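Local coordinates for protein apicoplast TIC22, putative (Plasmodium falciparum 3D7, PDB 4E6Z) that is an essential chaperone required for protein import into the apicoplast, the plastid of the malaria parasite, at residues A[103-106]-A[107-110]; A[133-136]-A[137-140]; A[169-172]-A[173-176]; A[264-267]-A[268-272]. All blocks are in the same frame, centred on the assembly; numbering follows the deposited sequence.

Contact 1: residues A[103-106]-A[107-110]; sequences FLCP and YDAE
One face of the Phe103 ring is covered by the backbone of the first helical turn: Ala109 CA sits 3.9 Å from the ring centroid, a CH-pi contact over the face, with the carbonyl carbon of Asp108 beside it nearer the rim. Ala109 CB reaches CD2 of the same ring and Asp108 CB approaches CD1, so the two ortho positions are packed by successive residues, while the planes of the Phe103 ring and the Asp108 carboxylate stand 79° apart. An ordered water lies in the plane of the Phe103 ring at its edge. The Tyr107 ring is used differently: Pro106 CG packs over one face, 4.3 Å from the centroid, whereas Cys105 SG comes to the edge, 3.9 Å from CD2 of Tyr107.

Cys105 is the N-cap. Its SG, anti to its own nitrogen (chi1 175°), turns forward to the helix and accepts a weak bond from Tyr107 N at 3.6 Å; Cys105 O takes further weak bonds from Asp108 N and Ala109 N. The first firm helical bond runs from Glu110 N to Pro106 O (2.9 Å, 163° at the hydrogen). The water bridges Cys105 N and Asp108 OD2, 2.9 Å from each, tying the carboxylate back to the loop; the same oxygen accepts from Lys172 N, so two donors grip it.

This turn joins strand 97-103 to helix 106-119. Phe103 and Ala109 pack on Ile82 of strand 78-83, Pro106 lies against Tyr266 of helix 261-272, and Phe103 also touches Ile169 of strand 164-169.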
loop_
_atom_site.group_PDB
_atom_site.type_symbol
_atom_site.label_atom_id
_atom_site.label_comp_id
_atom_site.label_asym_id
_atom_site.label_seq_id
_atom_site.Cartn_x
_atom_site.Cartn_y
_atom_site.Cartn_z
ATOM N N PHE A 103 -5.498 5.078 -0.003
ATOM C CA PHE A 103 -4.106 5.304 0.375
ATOM C C PHE A 103 -3.488 4.070 1.027
ATOM O O PHE A 103 -4.104 3.430 1.879
ATOM C CB PHE A 103 -3.996 6.501 1.322
ATOM C CG PHE A 103 -4.510 7.789 0.737
ATOM C CD1 PHE A 103 -3.651 8.659 0.086
ATOM C CD2 PHE A 103 -5.855 8.127 0.838
ATOM C CE1 PHE A 103 -4.118 9.843 -0.458
ATOM C CE2 PHE A 103 -6.331 9.315 0.299
ATOM C CZ PHE A 103 -5.460 10.176 -0.350
ATOM N N LEU A 104 -2.267 3.739 0.621
ATOM C CA LEU A 104 -1.534 2.645 1.249
ATOM C C LEU A 104 -0.906 3.111 2.557
ATOM O O LEU A 104 -0.596 2.301 3.430
ATOM C CB LEU A 104 -0.475 2.084 0.298
ATOM C CG LEU A 104 -1.015 1.081 -0.724
ATOM C CD1 LEU A 104 -0.116 0.986 -1.950
ATOM C CD2 LEU A 104 -1.203 -0.288 -0.080
ATOM N N CYS A 105 -0.730 4.425 2.686
ATOM C CA CYS A 105 -0.176 5.018 3.903
ATOM C C CYS A 105 -1.215 5.901 4.577
ATOM O O CYS A 105 -1.740 6.825 3.957
ATOM C CB CYS A 105 1.086 5.829 3.592
ATOM S SG CYS A 105 1.776 6.730 5.005
ATOM N N PRO A 106 -1.512 5.613 5.854
ATOM C CA PRO A 106 -2.589 6.285 6.591
ATOM C C PRO A 106 -2.301 7.768 6.791
ATOM O O PRO A 106 -3.230 8.555 6.954
ATOM C CB PRO A 106 -2.587 5.563 7.943
ATOM C CG PRO A 106 -1.178 5.049 8.084
ATOM C CD PRO A 106 -0.775 4.655 6.700
ATOM N N TYR A 107 -1.028 8.144 6.783
ATOM C CA TYR A 107 -0.661 9.538 7.000
ATOM C C TYR A 107 -0.869 10.370 5.737
ATOM O O TYR A 107 -1.083 11.574 5.815
ATOM C CB TYR A 107 0.772 9.644 7.530
ATOM C CG TYR A 107 0.976 8.852 8.803
ATOM C CD1 TYR A 107 0.382 9.251 9.994
ATOM C CD2 TYR A 107 1.744 7.697 8.810
ATOM C CE1 TYR A 107 0.556 8.523 11.159
ATOM C CE2 TYR A 107 1.926 6.964 9.968
ATOM C CZ TYR A 107 1.330 7.382 11.140
ATOM O OH TYR A 107 1.509 6.652 12.294
ATOM N N ASP A 108 -0.813 9.722 4.576
ATOM C CA ASP A 108 -1.189 10.379 3.331
ATOM C C ASP A 108 -2.695 10.668 3.354
ATOM O O ASP A 108 -3.136 11.716 2.900
ATOM C CB ASP A 108 -0.848 9.504 2.124
ATOM C CG ASP A 108 0.658 9.369 1.888
ATOM O OD1 ASP A 108 1.457 9.997 2.616
ATOM O OD2 ASP A 108 1.037 8.627 0.957
ATOM N N ALA A 109 -3.475 9.727 3.883
ATOM C CA ALA A 109 -4.920 9.909 4.016
ATOM C C ALA A 109 -5.245 11.020 5.009
ATOM O O ALA A 109 -6.089 11.872 4.738
ATOM C CB ALA A 109 -5.588 8.613 4.443
ATOM N N GLU A 110 -4.576 11.000 6.159
ATOM C CA GLU A 110 -4.716 12.057 7.152
ATOM C C GLU A 110 -4.428 13.420 6.533
ATOM O O GLU A 110 -5.081 14.408 6.855
ATOM C CB GLU A 110 -3.770 11.825 8.333
ATOM C CG GLU A 110 -4.314 10.913 9.414
ATOM C CD GLU A 110 -3.502 10.997 10.692
ATOM O OE1 GLU A 110 -2.498 11.735 10.704
ATOM O OE2 GLU A 110 -3.870 10.334 11.684
HETATM O O HOH W 1 -0.677 6.316 0.515
#

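Contact 2: residues A[133-136]-A[137-140]; sequences ITMK and KAYE
Ile133 and Lys137 cross at about a right angle, the isoleucine CD1 meeting CG of the lysine chain at 4.0 Å and continuing to Ala138 CB. Thr134 likewise stands nearly perpendicular to Lys137, but here the link is polar. With OG1 held between its own nitrogen and carbonyl carbon (chi1 73°), Thr134 presents the hydroxyl oxygen to Lys137 N at 3.2 Å, in an almost straight bond of 173°. Thr134 O accepts from Ala138 N at 2.8 Å, so one residue takes up two amides of the first turn.

The selenomethionine Met135 starts out away from the following residues, yet its chain bends at both chi2 and chi3 and brings SE back to Ala138 CB, 4.1 Å away, with CE near Tyr139 CB. On another side of the helix, Lys136 and Glu140 run at a slant to one another. The extended lysine passes CE within 3.5 Å of Glu140 OE2, but NZ stays 4.7 Å from that oxygen, a proximity of opposite charges without direct contact; NZ has a weak, long ion pair with Glu75.

Ile133 and Met135 both pack on Val79 of the partner strand 78-83. The whole is a threonine N-cap at a strand-to-helix junction, where strand 129-134 passes directly into helix 135-150.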
loop_
_atom_site.group_PDB
_atom_site.type_symbol
_atom_site.label_atom_id
_atom_site.label_comp_id
_atom_site.label_asym_id
_atom_site.label_seq_id
_atom_site.Cartn_x
_atom_site.Cartn_y
_atom_site.Cartn_z
ATOM N N ILE A 133 -9.795 -0.440 4.783
ATOM C CA ILE A 133 -10.119 -1.682 4.094
ATOM C C ILE A 133 -8.805 -2.435 3.867
ATOM O O ILE A 133 -7.792 -2.112 4.489
ATOM C CB ILE A 133 -10.830 -1.419 2.752
ATOM C CG1 ILE A 133 -9.903 -0.663 1.798
ATOM C CG2 ILE A 133 -12.117 -0.628 2.978
ATOM C CD1 ILE A 133 -10.441 -0.523 0.395
ATOM N N THR A 134 -8.812 -3.432 2.988
ATOM C CA THR A 134 -7.584 -4.155 2.670
ATOM C C THR A 134 -7.254 -4.068 1.184
ATOM O O THR A 134 -8.099 -3.681 0.371
ATOM C CB THR A 134 -7.675 -5.640 3.063
ATOM O OG1 THR A 134 -8.538 -6.328 2.150
ATOM C CG2 THR A 134 -8.203 -5.781 4.476
HETATM N N MSE A 135 -6.022 -4.434 0.837
HETATM C CA MSE A 135 -5.593 -4.474 -0.556
HETATM C C MSE A 135 -6.420 -5.474 -1.344
HETATM O O MSE A 135 -6.630 -5.305 -2.543
HETATM C CB MSE A 135 -4.111 -4.836 -0.662
HETATM C CG MSE A 135 -3.209 -3.659 -0.990
HETATM SE SE MSE A 135 -3.753 -2.705 -2.608
HETATM C CE MSE A 135 -3.908 -4.220 -3.823
ATOM N N LYS A 136 -6.873 -6.524 -0.666
ATOM C CA LYS A 136 -7.776 -7.496 -1.272
ATOM C C LYS A 136 -9.037 -6.802 -1.773
ATOM O O LYS A 136 -9.365 -6.862 -2.960
ATOM C CB LYS A 136 -8.149 -8.579 -0.259
ATOM C CG LYS A 136 -9.276 -9.499 -0.710
ATOM C CD LYS A 136 -9.624 -10.504 0.379
ATOM C CE LYS A 136 -10.794 -11.389 -0.026
ATOM N NZ LYS A 136 -11.149 -12.365 1.042
ATOM N N LYS A 137 -9.742 -6.147 -0.858
ATOM C CA LYS A 137 -10.932 -5.383 -1.210
ATOM C C LYS A 137 -10.607 -4.325 -2.263
ATOM O O LYS A 137 -11.377 -4.109 -3.195
ATOM C CB LYS A 137 -11.526 -4.722 0.034
ATOM C CG LYS A 137 -12.666 -3.765 -0.250
ATOM C CD LYS A 137 -13.877 -4.493 -0.807
ATOM C CE LYS A 137 -15.040 -3.530 -1.024
ATOM N NZ LYS A 137 -16.272 -4.221 -1.494
ATOM N N ALA A 138 -9.459 -3.673 -2.111
ATOM C CA ALA A 138 -9.047 -2.630 -3.042
ATOM C C ALA A 138 -8.826 -3.200 -4.439
ATOM O O ALA A 138 -9.154 -2.566 -5.440
ATOM C CB ALA A 138 -7.787 -1.934 -2.541
ATOM N N TYR A 139 -8.265 -4.403 -4.497
ATOM C CA TYR A 139 -8.040 -5.083 -5.765
ATOM C C TYR A 139 -9.374 -5.472 -6.393
ATOM O O TYR A 139 -9.575 -5.311 -7.596
ATOM C CB TYR A 139 -7.165 -6.320 -5.557
ATOM C CG TYR A 139 -6.804 -7.049 -6.832
ATOM C CD1 TYR A 139 -7.072 -8.404 -6.980
ATOM C CD2 TYR A 139 -6.195 -6.382 -7.887
ATOM C CE1 TYR A 139 -6.737 -9.075 -8.142
ATOM C CE2 TYR A 139 -5.860 -7.043 -9.053
ATOM C CZ TYR A 139 -6.133 -8.387 -9.177
ATOM O OH TYR A 139 -5.801 -9.046 -10.338
ATOM N N GLU A 140 -10.283 -5.981 -5.569
ATOM C CA GLU A 140 -11.628 -6.313 -6.023
ATOM C C GLU A 140 -12.318 -5.090 -6.620
ATOM O O GLU A 140 -13.102 -5.209 -7.558
ATOM C CB GLU A 140 -12.460 -6.875 -4.869
ATOM C CG GLU A 140 -11.912 -8.166 -4.284
ATOM C CD GLU A 140 -12.680 -8.628 -3.059
ATOM O OE1 GLU A 140 -13.503 -7.843 -2.539
ATOM O OE2 GLU A 140 -12.459 -9.776 -2.615
#

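Contact 3: residues A[169-172]-A[173-176]; sequences ISSK and RQLQ
Ser171 and Gln174 form the inner shell: Ser171 OG and CB both lie 3.5 Å from Gln174 CG, packing the serine against the first methylenes of the glutamine. A chi1 of 174° sets the hydroxyl opposite the serine nitrogen and toward the coming helix, where OG caps Gln174 N through a weak bond of 3.5 Å. The serine carbonyl makes the stronger link, its oxygen accepting from Leu175 N at 3.0 Å. Leu175 then folds back over the turn, its CD1 touching Ser170 CB at 3.9 Å.

A water extends the cap, accepting from Arg173 N at 2.9 Å and lying in a weak bond with Ser171 OG.

Further out, Gln174 is fixed through its amide end. A bend at chi2 (-50°) leads the group away from the serine, where NE2 donates to Glu217 and OE1 accepts from Leu216 N and Asn177 ND2, so three bonds hold the amide's rotation.

The cap follows strand 164-169 after one intervening residue, Ser170, and opens helix 172-179. Ser171 faces Cys105 of the turn before helix 106-119, while Ser170 and Leu175 pack on Pro193 and Gln174 on Phe195, both in strand 193-203.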
loop_
_atom_site.group_PDB
_atom_site.type_symbol
_atom_site.label_atom_id
_atom_site.label_comp_id
_atom_site.label_asym_id
_atom_site.label_seq_id
_atom_site.Cartn_x
_atom_site.Cartn_y
_atom_site.Cartn_z
ATOM N N ILE A 169 -3.223 5.030 -4.058
ATOM C CA ILE A 169 -2.086 5.925 -3.858
ATOM C C ILE A 169 -0.995 5.296 -2.992
ATOM O O ILE A 169 -1.181 5.118 -1.786
ATOM C CB ILE A 169 -2.525 7.235 -3.174
ATOM C CG1 ILE A 169 -3.766 7.812 -3.855
ATOM C CG2 ILE A 169 -1.376 8.237 -3.166
ATOM C CD1 ILE A 169 -3.562 8.127 -5.317
ATOM N N SER A 170 0.147 4.976 -3.600
ATOM C CA SER A 170 1.280 4.446 -2.846
ATOM C C SER A 170 1.761 5.456 -1.814
ATOM O O SER A 170 1.528 6.650 -1.954
ATOM C CB SER A 170 2.439 4.068 -3.778
ATOM O OG SER A 170 2.150 2.898 -4.518
ATOM N N SER A 171 2.427 4.967 -0.772
ATOM C CA SER A 171 3.008 5.838 0.240
ATOM C C SER A 171 3.878 6.903 -0.408
ATOM O O SER A 171 4.801 6.590 -1.161
ATOM C CB SER A 171 3.841 5.026 1.233
ATOM O OG SER A 171 4.528 5.878 2.135
ATOM N N LYS A 172 3.578 8.162 -0.116
ATOM C CA LYS A 172 4.332 9.272 -0.686
ATOM C C LYS A 172 5.816 9.143 -0.346
ATOM O O LYS A 172 6.678 9.389 -1.184
ATOM C CB LYS A 172 3.784 10.601 -0.166
ATOM C CG LYS A 172 4.437 11.830 -0.767
ATOM C CD LYS A 172 4.043 13.082 0.002
ATOM C CE LYS A 172 4.532 14.339 -0.696
ATOM N NZ LYS A 172 3.837 14.562 -1.998
ATOM N N ARG A 173 6.099 8.744 0.890
ATOM C CA ARG A 173 7.467 8.635 1.379
ATOM C C ARG A 173 8.223 7.452 0.752
ATOM O O ARG A 173 9.433 7.516 0.555
ATOM C CB ARG A 173 7.465 8.525 2.907
ATOM C CG ARG A 173 8.846 8.450 3.531
ATOM C CD ARG A 173 8.764 8.252 5.038
ATOM N NE ARG A 173 8.068 7.017 5.391
ATOM C CZ ARG A 173 8.108 6.451 6.594
ATOM N NH1 ARG A 173 8.821 7.002 7.566
ATOM N NH2 ARG A 173 7.439 5.327 6.821
ATOM N N GLN A 174 7.511 6.372 0.444
ATOM C CA GLN A 174 8.141 5.208 -0.168
ATOM C C GLN A 174 8.399 5.420 -1.660
ATOM O O GLN A 174 9.376 4.904 -2.202
ATOM C CB GLN A 174 7.311 3.940 0.065
ATOM C CG GLN A 174 7.080 3.610 1.535
ATOM C CD GLN A 174 8.362 3.623 2.354
ATOM O OE1 GLN A 174 9.412 3.161 1.902
ATOM N NE2 GLN A 174 8.282 4.157 3.566
ATOM N N LEU A 175 7.528 6.175 -2.323
ATOM C CA LEU A 175 7.746 6.522 -3.724
ATOM C C LEU A 175 9.030 7.318 -3.862
ATOM O O LEU A 175 9.785 7.143 -4.818
ATOM C CB LEU A 175 6.573 7.325 -4.278
ATOM C CG LEU A 175 5.363 6.520 -4.753
ATOM C CD1 LEU A 175 4.123 7.417 -4.862
ATOM C CD2 LEU A 175 5.679 5.848 -6.082
ATOM N N GLN A 176 9.275 8.194 -2.896
ATOM C CA GLN A 176 10.521 8.938 -2.858
ATOM C C GLN A 176 11.705 8.011 -2.592
ATOM O O GLN A 176 12.729 8.087 -3.270
ATOM C CB GLN A 176 10.465 10.036 -1.799
ATOM C CG GLN A 176 11.684 10.938 -1.814
ATOM C CD GLN A 176 11.968 11.519 -3.191
ATOM O OE1 GLN A 176 11.209 12.349 -3.703
ATOM N NE2 GLN A 176 13.073 11.087 -3.796
HETATM O O HOH W 2 4.038 9.096 2.849
#

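Contact 4: residues A[264-267]-A[268-272]; sequences VKYL and DKLNI
Helix 261-272, near the end of the modelled chain, supplies this contact between successive turns. Tyr266 is its centre: CE1 meets Leu270 CD2 at 3.8 Å, and CE2 on the other flank of the ring lies 3.9 Å from Lys269 CD, both partners approaching obliquely. The chi1 of Tyr266 (-168°) swings the ring alongside the next turn, and the fully extended Lys269 chain follows it outward. Their polar ends converge on a common acceptor rather than on each other: Tyr266 OH hydrogen-bonds and Lys269 NZ salt-bridges to the carboxylate of Glu110. The lysine charge and the hydroxyl together would be expected to stabilise the glutamate's negative charge.

Tyr266 O accepts weak bonds from both Lys269 N and Leu270 N, and Asp268 N bonds to Lys265 O at 3.2 Å, an i to i+3 link. A water donates to Val264 O at 2.9 Å and to Asp268 OD1 at 3.1 Å, bridging the exposed side.

The ring of Tyr266 also meets that of Phe80 with planes about 85° apart, and Leu270 packs on Ile130. With Tyr266, Leu267 and Leu270 turned to strands 78-83 and 129-134, and Val264, Lys265 and Asp268 exposed, this is an amphipathic helix laid against a sheet.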
loop_
_atom_site.group_PDB
_atom_site.type_symbol
_atom_site.label_atom_id
_atom_site.label_comp_id
_atom_site.label_asym_id
_atom_site.label_seq_id
_atom_site.Cartn_x
_atom_site.Cartn_y
_atom_site.Cartn_z
ATOM N N VAL A 264 -0.060 -0.959 9.819
ATOM C CA VAL A 264 -0.675 -1.962 10.683
ATOM C C VAL A 264 -0.889 -1.410 12.090
ATOM O O VAL A 264 -1.964 -1.558 12.672
ATOM C CB VAL A 264 0.165 -3.253 10.750
ATOM C CG1 VAL A 264 -0.441 -4.228 11.748
ATOM C CG2 VAL A 264 0.265 -3.888 9.373
ATOM N N LYS A 265 0.142 -0.767 12.623
ATOM C CA LYS A 265 0.079 -0.151 13.941
ATOM C C LYS A 265 -1.047 0.884 13.999
ATOM O O LYS A 265 -1.658 1.096 15.046
ATOM C CB LYS A 265 1.420 0.514 14.246
ATOM C CG LYS A 265 1.891 0.393 15.680
ATOM C CD LYS A 265 3.412 0.435 15.734
ATOM C CE LYS A 265 3.963 1.534 14.832
ATOM N NZ LYS A 265 5.441 1.437 14.665
ATOM N N TYR A 266 -1.317 1.520 12.862
ATOM C CA TYR A 266 -2.322 2.578 12.770
ATOM C C TYR A 266 -3.737 2.040 12.947
ATOM O O TYR A 266 -4.643 2.774 13.340
ATOM C CB TYR A 266 -2.205 3.304 11.426
ATOM C CG TYR A 266 -2.996 4.587 11.350
ATOM C CD1 TYR A 266 -4.314 4.589 10.915
ATOM C CD2 TYR A 266 -2.423 5.800 11.709
ATOM C CE1 TYR A 266 -5.039 5.760 10.845
ATOM C CE2 TYR A 266 -3.141 6.976 11.643
ATOM C CZ TYR A 266 -4.448 6.950 11.209
ATOM O OH TYR A 266 -5.169 8.116 11.139
ATOM N N LEU A 267 -3.925 0.756 12.656
ATOM C CA LEU A 267 -5.229 0.123 12.816
ATOM C C LEU A 267 -5.656 0.118 14.278
ATOM O O LEU A 267 -6.848 0.123 14.583
ATOM C CB LEU A 267 -5.205 -1.306 12.277
ATOM C CG LEU A 267 -4.870 -1.475 10.797
ATOM C CD1 LEU A 267 -4.874 -2.950 10.413
ATOM C CD2 LEU A 267 -5.842 -0.694 9.947
ATOM N N ASP A 268 -4.679 0.098 15.181
ATOM C CA ASP A 268 -4.967 0.156 16.609
ATOM C C ASP A 268 -5.613 1.489 16.972
ATOM O O ASP A 268 -6.518 1.538 17.800
ATOM C CB ASP A 268 -3.696 -0.048 17.437
ATOM C CG ASP A 268 -3.140 -1.455 17.323
ATOM O OD1 ASP A 268 -3.848 -2.337 16.791
ATOM O OD2 ASP A 268 -1.994 -1.679 17.771
ATOM N N LYS A 269 -5.147 2.565 16.344
ATOM C CA LYS A 269 -5.668 3.903 16.622
ATOM C C LYS A 269 -7.130 4.059 16.210
ATOM O O LYS A 269 -7.937 4.621 16.950
ATOM C CB LYS A 269 -4.824 4.973 15.926
ATOM C CG LYS A 269 -5.438 6.365 15.988
ATOM C CD LYS A 269 -4.594 7.396 15.258
ATOM C CE LYS A 269 -5.276 8.759 15.270
ATOM N NZ LYS A 269 -4.450 9.812 14.613
ATOM N N LEU A 270 -7.462 3.565 15.024
ATOM C CA LEU A 270 -8.813 3.678 14.492
ATOM C C LEU A 270 -9.840 2.971 15.368
ATOM O O LEU A 270 -10.976 3.425 15.499
ATOM C CB LEU A 270 -8.873 3.118 13.071
ATOM C CG LEU A 270 -8.115 3.917 12.010
ATOM C CD1 LEU A 270 -8.276 3.278 10.641
ATOM C CD2 LEU A 270 -8.601 5.361 11.990
ATOM N N ASN A 271 -9.432 1.858 15.966
ATOM C CA ASN A 271 -10.349 1.022 16.730
ATOM C C ASN A 271 -10.254 1.247 18.239
ATOM O O ASN A 271 -11.178 0.918 18.980
ATOM C CB ASN A 271 -10.127 -0.451 16.381
ATOM C CG ASN A 271 -10.208 -0.713 14.885
ATOM O OD1 ASN A 271 -10.767 0.086 14.132
ATOM N ND2 ASN A 271 -9.646 -1.835 14.449
ATOM N N ILE A 272 -9.135 1.807 18.685
ATOM C CA ILE A 272 -8.971 2.196 20.083
ATOM C C ILE A 272 -9.490 3.619 20.293
ATOM O O ILE A 272 -9.734 4.047 21.421
ATOM C CB ILE A 272 -7.495 2.081 20.536
ATOM C CG1 ILE A 272 -7.171 0.639 20.929
ATOM C CG2 ILE A 272 -7.204 3.008 21.703
ATOM C CD1 ILE A 272 -5.741 0.437 21.387
HETATM O O HOH W 3 -2.751 -3.815 14.278
#

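In the fold
Along the chain the four contacts follow in series, and contact 1 is the hub. Its centre lies about 10 Å from that of contact 3, 13 Å from contact 4 and 15 Å from contact 2, and it touches all three, whereas contacts 2, 3 and 4 do not touch one another. Contacts 1 and 3 cap helices that follow the parallel neighbours 97-103 and 164-169 of one sheet, and a probable hydrogen bond from Leu104 N to Ile169 O, 3.0 Å, joins them. Contact 2 caps the helix after strand 129-134 of the two-stranded sheet, and Leu104 packs on Met135. Contact 4, on helix 261-272, brings the C-terminal part of the chain back against helix 106-119. Three helix starts and one later helix are thus tied together around the turn at 103-110.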